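Local coordinates for chromosome partition protein Smc (PDB 5XEI) that probably hydrolyses ATP and binds DNA to condense and partition chromosomes, represented here by its ABC-type ATPase head with a coiled coil and joint, at residues A[37-42]-A[477-482]; A[30-35]-A[490-495]; A[142-147]-A[445-450]. All coordinates share one frame; numbering follows the deposited sequence.

Contact 1: residues A[37-42]-A[477-482]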
loop_
_atom_site.group_PDB
_atom_site.type_symbol
_atom_site.label_atom_id
_atom_site.label_comp_id
_atom_site.label_asym_id
_atom_site.label_seq_id
_atom_site.Cartn_x
_atom_site.Cartn_y
_atom_site.Cartn_z
ATOM N N SER A 37 27.525 2.613 40.281
ATOM C CA SER A 37 26.993 1.378 40.817
ATOM C C SER A 37 26.524 0.464 39.712
ATOM O O SER A 37 26.195 -0.699 39.988
ATOM C CB SER A 37 25.814 1.662 41.740
ATOM O OG SER A 37 24.692 2.095 40.982
ATOM N N GLY A 38 26.453 0.986 38.481
ATOM C CA GLY A 38 25.948 0.245 37.341
ATOM C C GLY A 38 24.444 0.206 37.253
ATOM O O GLY A 38 23.893 -0.700 36.612
ATOM N N LYS A 39 23.751 1.144 37.909
ATOM C CA LYS A 39 22.299 1.140 37.824
ATOM C C LYS A 39 21.828 1.379 36.388
ATOM O O LYS A 39 20.766 0.891 35.994
ATOM C CB LYS A 39 21.724 2.179 38.794
ATOM C CG LYS A 39 22.326 3.592 38.680
ATOM C CD LYS A 39 21.732 4.562 39.737
ATOM C CE LYS A 39 22.085 6.037 39.462
ATOM N NZ LYS A 39 23.548 6.258 39.264
ATOM N N SER A 40 22.622 2.075 35.576
ATOM C CA SER A 40 22.177 2.463 34.242
ATOM C C SER A 40 22.290 1.332 33.230
ATOM O O SER A 40 21.639 1.367 32.178
ATOM C CB SER A 40 22.984 3.660 33.764
ATOM O OG SER A 40 23.108 4.630 34.790
ATOM N N ASN A 41 23.109 0.333 33.520
ATOM C CA ASN A 41 23.188 -0.814 32.645
ATOM C C ASN A 41 21.873 -1.576 32.569
ATOM O O ASN A 41 21.690 -2.385 31.642
ATOM C CB ASN A 41 24.330 -1.718 33.107
ATOM C CG ASN A 41 25.690 -1.035 33.010
ATOM O OD1 ASN A 41 25.993 -0.308 32.048
ATOM N ND2 ASN A 41 26.526 -1.291 33.993
ATOM N N ILE A 42 20.943 -1.313 33.486
ATOM C CA ILE A 42 19.629 -1.928 33.360
ATOM C C ILE A 42 18.867 -1.313 32.187
ATOM O O ILE A 42 18.290 -2.029 31.354
ATOM C CB ILE A 42 18.868 -1.821 34.685
ATOM C CG1 ILE A 42 19.464 -2.828 35.673
ATOM C CG2 ILE A 42 17.380 -2.047 34.480
ATOM C CD1 ILE A 42 19.297 -2.394 37.162
ATOM N N ILE A 477 9.802 3.329 34.962
ATOM C CA ILE A 477 11.047 2.774 35.478
ATOM C C ILE A 477 12.053 3.913 35.447
ATOM O O ILE A 477 12.523 4.286 34.360
ATOM C CB ILE A 477 11.529 1.597 34.621
ATOM C CG1 ILE A 477 10.515 0.472 34.652
ATOM C CG2 ILE A 477 12.852 1.074 35.089
ATOM C CD1 ILE A 477 11.014 -0.757 33.933
ATOM N N VAL A 478 12.378 4.485 36.614
ATOM C CA VAL A 478 13.234 5.676 36.682
ATOM C C VAL A 478 14.545 5.346 37.391
ATOM O O VAL A 478 14.543 4.937 38.557
ATOM C CB VAL A 478 12.541 6.855 37.379
ATOM C CG1 VAL A 478 13.494 8.042 37.426
ATOM C CG2 VAL A 478 11.254 7.240 36.661
ATOM N N ILE A 479 15.659 5.563 36.697
ATOM C CA ILE A 479 16.996 5.324 37.233
ATOM C C ILE A 479 17.542 6.654 37.731
ATOM O O ILE A 479 17.891 7.532 36.936
ATOM C CB ILE A 479 17.932 4.715 36.184
ATOM C CG1 ILE A 479 17.310 3.498 35.518
ATOM C CG2 ILE A 479 19.268 4.317 36.807
ATOM C CD1 ILE A 479 18.162 3.002 34.376
ATOM N N THR A 480 17.642 6.791 39.046
ATOM C CA THR A 480 17.884 8.092 39.641
ATOM C C THR A 480 18.710 7.921 40.907
ATOM O O THR A 480 18.986 6.805 41.355
ATOM C CB THR A 480 16.560 8.811 39.944
ATOM O OG1 THR A 480 16.831 10.121 40.444
ATOM C CG2 THR A 480 15.762 8.066 40.995
ATOM N N LEU A 481 19.105 9.054 41.483
ATOM C CA LEU A 481 19.707 9.066 42.811
ATOM C C LEU A 481 19.119 10.170 43.683
ATOM O O LEU A 481 19.568 10.342 44.823
ATOM C CB LEU A 481 21.228 9.203 42.689
ATOM C CG LEU A 481 21.607 10.387 41.814
ATOM C CD1 LEU A 481 21.880 11.590 42.692
ATOM C CD2 LEU A 481 22.781 10.052 40.924
ATOM N N ARG A 482 18.122 10.897 43.185
ATOM C CA ARG A 482 17.546 12.049 43.866
ATOM C C ARG A 482 16.420 11.614 44.796
ATOM O O ARG A 482 15.512 10.880 44.389
ATOM C CB ARG A 482 17.032 13.054 42.838
ATOM C CG ARG A 482 17.958 13.215 41.641
ATOM C CD ARG A 482 19.181 14.054 41.984
ATOM N NE ARG A 482 18.809 15.390 42.449
ATOM C CZ ARG A 482 18.629 16.444 41.654
ATOM N NH1 ARG A 482 18.776 16.323 40.339
ATOM N NH2 ARG A 482 18.300 17.621 42.172
#
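K39 lies across I479 obliquely, and the CG2 methyl of I479 carries most of the touch: K39 CG sits 3.7 Å from I479 CG2, with CB and CD of the lysine almost as near. The other branch of the isoleucine reaches the backbone, its CD1 3.7 Å from K39 O and 4.1 Å from S40 CA. Farther out along the lysine, CE approaches T480 O (3.7 Å), and the bend at chi4 (-52°) brings NZ within 4.2 Å of L481 CD2. NZ also makes a weak hydrogen bond to A34 O. The sequence and setting are those of a Walker A P-loop, where residues 37-41 belong to a predicted ATP site and strand 477-480 is a neighbour of the strand that feeds the loop. An alanine in place of K39 would probably leave I479 CG2 only CB of this residue to pack on, and cost A34 O its weak ammonium partner. In the second shell, T480 OG1 accepts a nearly straight bond from R482 N (3.1 Å, 176°), an ST turn leading into helix 483-488, and is also hydrogen-bonded to D452. S37 OG is hydrogen-bonded to A34 O, and Y15 OH to G38 O.

Contact 2: residues A[30-35]-A[490-495]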
loop_
_atom_site.group_PDB
_atom_site.type_symbol
_atom_site.label_atom_id
_atom_site.label_comp_id
_atom_site.label_asym_id
_atom_site.label_seq_id
_atom_site.Cartn_x
_atom_site.Cartn_y
_atom_site.Cartn_z
ATOM N N ALA A 30 11.682 2.670 40.945
ATOM C CA ALA A 30 12.849 3.545 40.926
ATOM C C ALA A 30 14.128 2.741 41.161
ATOM O O ALA A 30 14.319 2.154 42.235
ATOM C CB ALA A 30 12.710 4.650 41.973
ATOM N N ILE A 31 15.006 2.731 40.161
ATOM C CA ILE A 31 16.355 2.199 40.302
ATOM C C ILE A 31 17.245 3.294 40.887
ATOM O O ILE A 31 17.391 4.370 40.288
ATOM C CB ILE A 31 16.911 1.722 38.954
ATOM C CG1 ILE A 31 15.872 0.921 38.139
ATOM C CG2 ILE A 31 18.180 0.934 39.190
ATOM C CD1 ILE A 31 15.388 -0.317 38.796
ATOM N N VAL A 32 17.857 3.020 42.048
ATOM C CA VAL A 32 18.742 3.980 42.701
ATOM C C VAL A 32 20.053 3.310 43.087
ATOM O O VAL A 32 20.125 2.097 43.300
ATOM C CB VAL A 32 18.111 4.647 43.944
ATOM C CG1 VAL A 32 16.853 5.386 43.545
ATOM C CG2 VAL A 32 17.833 3.619 45.029
ATOM N N GLY A 33 21.088 4.132 43.179
ATOM C CA GLY A 33 22.447 3.717 43.443
ATOM C C GLY A 33 23.405 4.820 43.064
ATOM O O GLY A 33 23.058 5.763 42.348
ATOM N N ALA A 34 24.642 4.696 43.549
ATOM C CA ALA A 34 25.609 5.770 43.370
ATOM C C ALA A 34 26.165 5.780 41.952
ATOM O O ALA A 34 25.971 4.841 41.167
ATOM C CB ALA A 34 26.763 5.637 44.363
ATOM N N ASN A 35 26.890 6.857 41.637
ATOM C CA ASN A 35 27.611 6.955 40.368
ATOM C C ASN A 35 28.517 5.746 40.168
ATOM O O ASN A 35 29.436 5.516 40.957
ATOM C CB ASN A 35 28.447 8.234 40.335
ATOM C CG ASN A 35 27.613 9.480 40.540
ATOM O OD1 ASN A 35 26.585 9.665 39.878
ATOM N ND2 ASN A 35 28.041 10.340 41.478
ATOM N N ASP A 490 6.500 3.595 44.000
ATOM C CA ASP A 490 5.799 2.501 44.660
ATOM C C ASP A 490 6.768 1.430 45.125
ATOM O O ASP A 490 6.496 0.729 46.103
ATOM C CB ASP A 490 4.772 1.851 43.720
ATOM C CG ASP A 490 3.864 2.861 43.025
ATOM O OD1 ASP A 490 4.363 3.906 42.546
ATOM O OD2 ASP A 490 2.639 2.604 42.960
ATOM N N LYS A 491 7.870 1.264 44.399
ATOM C CA LYS A 491 8.904 0.286 44.691
ATOM C C LYS A 491 10.252 0.930 44.402
ATOM O O LYS A 491 10.371 1.759 43.493
ATOM C CB LYS A 491 8.731 -0.989 43.859
ATOM C CG LYS A 491 10.017 -1.807 43.710
ATOM C CD LYS A 491 9.825 -3.100 42.899
ATOM C CE LYS A 491 8.965 -4.096 43.655
ATOM N NZ LYS A 491 9.046 -5.458 43.088
ATOM N N ILE A 492 11.255 0.575 45.204
ATOM C CA ILE A 492 12.626 1.030 45.017
ATOM C C ILE A 492 13.517 -0.195 44.877
ATOM O O ILE A 492 13.436 -1.129 45.685
ATOM C CB ILE A 492 13.103 1.921 46.177
ATOM C CG1 ILE A 492 12.137 3.092 46.379
ATOM C CG2 ILE A 492 14.503 2.442 45.910
ATOM C CD1 ILE A 492 12.188 3.696 47.772
ATOM N N ILE A 493 14.338 -0.203 43.830
ATOM C CA ILE A 493 15.358 -1.218 43.605
ATOM C C ILE A 493 16.700 -0.544 43.845
ATOM O O ILE A 493 16.988 0.508 43.255
ATOM C CB ILE A 493 15.292 -1.799 42.174
ATOM C CG1 ILE A 493 13.985 -2.561 41.904
ATOM C CG2 ILE A 493 16.516 -2.648 41.870
ATOM C CD1 ILE A 493 13.805 -3.812 42.713
ATOM N N GLY A 494 17.515 -1.135 44.713
ATOM C CA GLY A 494 18.851 -0.639 44.969
ATOM C C GLY A 494 19.874 -1.398 44.150
ATOM O O GLY A 494 19.728 -2.597 43.905
ATOM N N VAL A 495 20.923 -0.683 43.730
ATOM C CA VAL A 495 21.964 -1.230 42.867
ATOM C C VAL A 495 23.304 -0.710 43.369
ATOM O O VAL A 495 23.548 0.495 43.340
ATOM C CB VAL A 495 21.760 -0.844 41.399
ATOM C CG1 VAL A 495 23.032 -1.162 40.571
ATOM C CG2 VAL A 495 20.563 -1.570 40.837
#
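I31 and I493 lie side by side and point the same way, and the closest fit between them is a methyl against a branch point. I31 CD1 comes 3.7 Å from I493 CB, with CG1 and CG2 of I493 only slightly farther off, so the tip of one isoleucine rests against the fork of the other. The first torsion of I31 (-44°) sets CG1, the carbon bearing that methyl, beside its own backbone N. The other arm of I31, CG2, runs on to V495 and stops 3.8 Å from V495 CG2; I31 therefore spans the two bulky residues that flank G494. Beneath this row the backbones form a parallel ladder in the sheet of the ABC-type ATPase head, with V32 N bound to I493 O (2.9 Å, 167°), I493 N to A30 O (2.8 Å), and V495 N to V32 O at a more bent angle of 133°. Strand 28-32 leads into the P-loop, whose first glycine is G33. On the face that holds A30, V32 and I492, the relief is lower. V32 is paired with G494, which presents no side chain, and its CG2 instead meets I492 CG2 directly at 3.6 Å, the two side chains crossing obliquely. At the end of the ladder G33 CA comes 3.4 Å from V495 O, and a CB on G33 would point at V495 O and fall about 2.2 Å from it. Around the ladder, I493 and K491 rest on P23, while I31 bonds through its backbone to V478 and T480 on the other side of its strand, and V495 touches S37 of the P-loop.

Contact 3: residues A[142-147]-A[445-450]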
loop_
_atom_site.group_PDB
_atom_site.type_symbol
_atom_site.label_atom_id
_atom_site.label_comp_id
_atom_site.label_asym_id
_atom_site.label_seq_id
_atom_site.Cartn_x
_atom_site.Cartn_y
_atom_site.Cartn_z
ATOM N N LEU A 142 11.779 5.290 25.576
ATOM C CA LEU A 142 13.084 4.921 26.149
ATOM C C LEU A 142 13.990 6.146 26.133
ATOM O O LEU A 142 14.545 6.507 25.089
ATOM C CB LEU A 142 13.742 3.781 25.382
ATOM C CG LEU A 142 12.873 2.608 24.956
ATOM C CD1 LEU A 142 13.642 1.689 24.033
ATOM C CD2 LEU A 142 12.410 1.863 26.173
ATOM N N VAL A 143 14.164 6.760 27.306
ATOM C CA VAL A 143 15.002 7.943 27.461
ATOM C C VAL A 143 16.279 7.582 28.208
ATOM O O VAL A 143 16.334 7.643 29.442
ATOM C CB VAL A 143 14.248 9.065 28.188
ATOM C CG1 VAL A 143 14.903 10.383 27.905
ATOM C CG2 VAL A 143 12.834 9.089 27.749
ATOM N N LEU A 144 17.310 7.222 27.454
ATOM C CA LEU A 144 18.632 6.882 27.954
ATOM C C LEU A 144 19.545 8.108 27.915
ATOM O O LEU A 144 19.177 9.172 27.423
ATOM C CB LEU A 144 19.222 5.745 27.119
ATOM C CG LEU A 144 18.790 4.333 27.491
ATOM C CD1 LEU A 144 19.148 4.043 28.941
ATOM C CD2 LEU A 144 17.317 4.142 27.277
ATOM N N GLN A 145 20.759 7.951 28.434
ATOM C CA GLN A 145 21.675 9.089 28.485
ATOM C C GLN A 145 21.961 9.604 27.071
ATOM O O GLN A 145 22.176 8.824 26.139
ATOM C CB GLN A 145 22.968 8.700 29.229
ATOM C CG GLN A 145 22.740 7.657 30.368
ATOM C CD GLN A 145 23.923 7.454 31.357
ATOM O OE1 GLN A 145 25.051 7.888 31.115
ATOM N NE2 GLN A 145 23.634 6.818 32.493
ATOM N N GLY A 146 21.913 10.927 26.906
ATOM C CA GLY A 146 22.090 11.552 25.608
ATOM C C GLY A 146 20.868 11.572 24.703
ATOM O O GLY A 146 20.908 12.223 23.648
ATOM N N ASP A 147 19.781 10.882 25.061
ATOM C CA ASP A 147 18.592 10.920 24.212
ATOM C C ASP A 147 17.975 12.318 24.179
ATOM O O ASP A 147 17.517 12.766 23.119
ATOM C CB ASP A 147 17.561 9.890 24.680
ATOM C CG ASP A 147 17.718 8.546 23.985
ATOM O OD1 ASP A 147 17.396 8.466 22.775
ATOM O OD2 ASP A 147 18.133 7.562 24.648
ATOM N N PHE A 445 5.286 1.087 28.668
ATOM C CA PHE A 445 6.115 1.554 29.760
ATOM C C PHE A 445 6.957 2.709 29.254
ATOM O O PHE A 445 7.105 2.910 28.039
ATOM C CB PHE A 445 7.031 0.452 30.297
ATOM C CG PHE A 445 8.121 0.098 29.341
ATOM C CD1 PHE A 445 7.895 -0.835 28.343
ATOM C CD2 PHE A 445 9.341 0.757 29.387
ATOM C CE1 PHE A 445 8.875 -1.138 27.437
ATOM C CE2 PHE A 445 10.323 0.468 28.470
ATOM C CZ PHE A 445 10.093 -0.481 27.498
ATOM N N TYR A 446 7.539 3.440 30.218
ATOM C CA TYR A 446 8.516 4.487 29.979
ATOM C C TYR A 446 9.776 4.187 30.791
ATOM O O TYR A 446 9.694 3.719 31.930
ATOM C CB TYR A 446 7.926 5.883 30.350
ATOM C CG TYR A 446 6.733 6.207 29.503
ATOM C CD1 TYR A 446 5.478 5.686 29.816
ATOM C CD2 TYR A 446 6.860 7.001 28.357
ATOM C CE1 TYR A 446 4.386 5.941 29.020
ATOM C CE2 TYR A 446 5.763 7.274 27.545
ATOM C CZ TYR A 446 4.533 6.738 27.883
ATOM O OH TYR A 446 3.436 6.977 27.097
ATOM N N LEU A 447 10.943 4.466 30.213
ATOM C CA LEU A 447 12.213 4.271 30.897
ATOM C C LEU A 447 12.955 5.592 30.955
ATOM O O LEU A 447 13.342 6.135 29.917
ATOM C CB LEU A 447 13.070 3.230 30.196
ATOM C CG LEU A 447 14.471 3.052 30.790
ATOM C CD1 LEU A 447 14.351 2.527 32.202
ATOM C CD2 LEU A 447 15.313 2.102 29.905
ATOM N N PHE A 448 13.175 6.087 32.166
ATOM C CA PHE A 448 13.885 7.338 32.404
ATOM C C PHE A 448 15.136 7.015 33.207
ATOM O O PHE A 448 15.074 6.802 34.420
ATOM C CB PHE A 448 13.021 8.349 33.159
ATOM C CG PHE A 448 11.829 8.835 32.396
ATOM C CD1 PHE A 448 11.748 8.702 31.014
ATOM C CD2 PHE A 448 10.760 9.424 33.073
ATOM C CE1 PHE A 448 10.607 9.157 30.319
ATOM C CE2 PHE A 448 9.626 9.870 32.388
ATOM C CZ PHE A 448 9.550 9.729 31.012
ATOM N N ASP A 449 16.269 6.984 32.547
ATOM C CA ASP A 449 17.530 6.974 33.245
ATOM C C ASP A 449 17.930 8.437 33.324
ATOM O O ASP A 449 17.537 9.196 32.445
ATOM C CB ASP A 449 18.536 6.155 32.450
ATOM C CG ASP A 449 19.827 5.985 33.181
ATOM O OD1 ASP A 449 20.685 5.257 32.653
ATOM O OD2 ASP A 449 19.959 6.528 34.314
ATOM N N GLU A 450 18.757 8.827 34.316
ATOM C CA GLU A 450 19.070 10.235 34.637
ATOM C C GLU A 450 17.858 11.176 34.477
ATOM O O GLU A 450 16.884 11.046 35.225
ATOM C CB GLU A 450 20.247 10.802 33.807
ATOM C CG GLU A 450 19.983 10.849 32.327
ATOM C CD GLU A 450 20.150 9.504 31.655
ATOM O OE1 GLU A 450 20.673 8.532 32.242
ATOM O OE2 GLU A 450 19.525 9.342 30.589
#
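V143 and L447, the two residues that lose most surface here, are joined first through their backbones: V143 N donates to L447 O at 2.8 Å, and V143 O receives D449 N at 3.2 Å. These two bonds, with L142 opposite L447 and V143 opposite F448, define a short parallel pairing. The V143 side chain turns to the side of the sheet that also carries F448, where its CG2 methyl comes to the ring edge, close to the ring plane, 3.4 Å from F448 CE1. CG2 lies there beside the backbone N. On the face with L447, L142 CD2 approaches F445 CE2 (3.4 Å) and stays near L447 CB, while L447 CD2 meets L144 CD2 at 3.9 Å. Residues 445-450 fit the Walker B motif of ABC-type ATPases, and Q145 stands where such heads carry their Q-loop glutamine; its NE2 makes a weak bond to D449 OD1 (3.3 Å), the amide and carboxylate planes 65° apart. The chain then folds back in a type II turn from L144 to D147, closed by D147 N to L144 O, with D147 OD2 also accepting from L144 N (2.9 Å). Strand 142-143 is outermost in the mixed sheet and strand 475-480 follows 445-449 on its other side, while helix 424-440 packs against V143 through I434 and against F448 through L431.

Contacts 2 and 3 are parallel strand pairings in one sheet, and contact 1 sets the P-loop and helix start against strand 475-480, which lies between strands 445-449 and 28-32. Contacts 1 and 2, centres about 6 Å apart, share probable hydrogen bonds T480 N to I31 O (2.7 Å) and I31 N to V478 O. A probable hydrogen bond from I479 N to F448 O (2.7 Å) joins contacts 1 and 3, their centres about 10 Å apart. Contacts 2 and 3 do not touch; their nearest atoms are about 6 Å apart. Contacts 1 and 2 share the predicted ATP site, and contact 3 borders it: S40 CB packs 3.0 Å from D449 OD1, and S40 OG lies 3.2 Å from Q145 NE2.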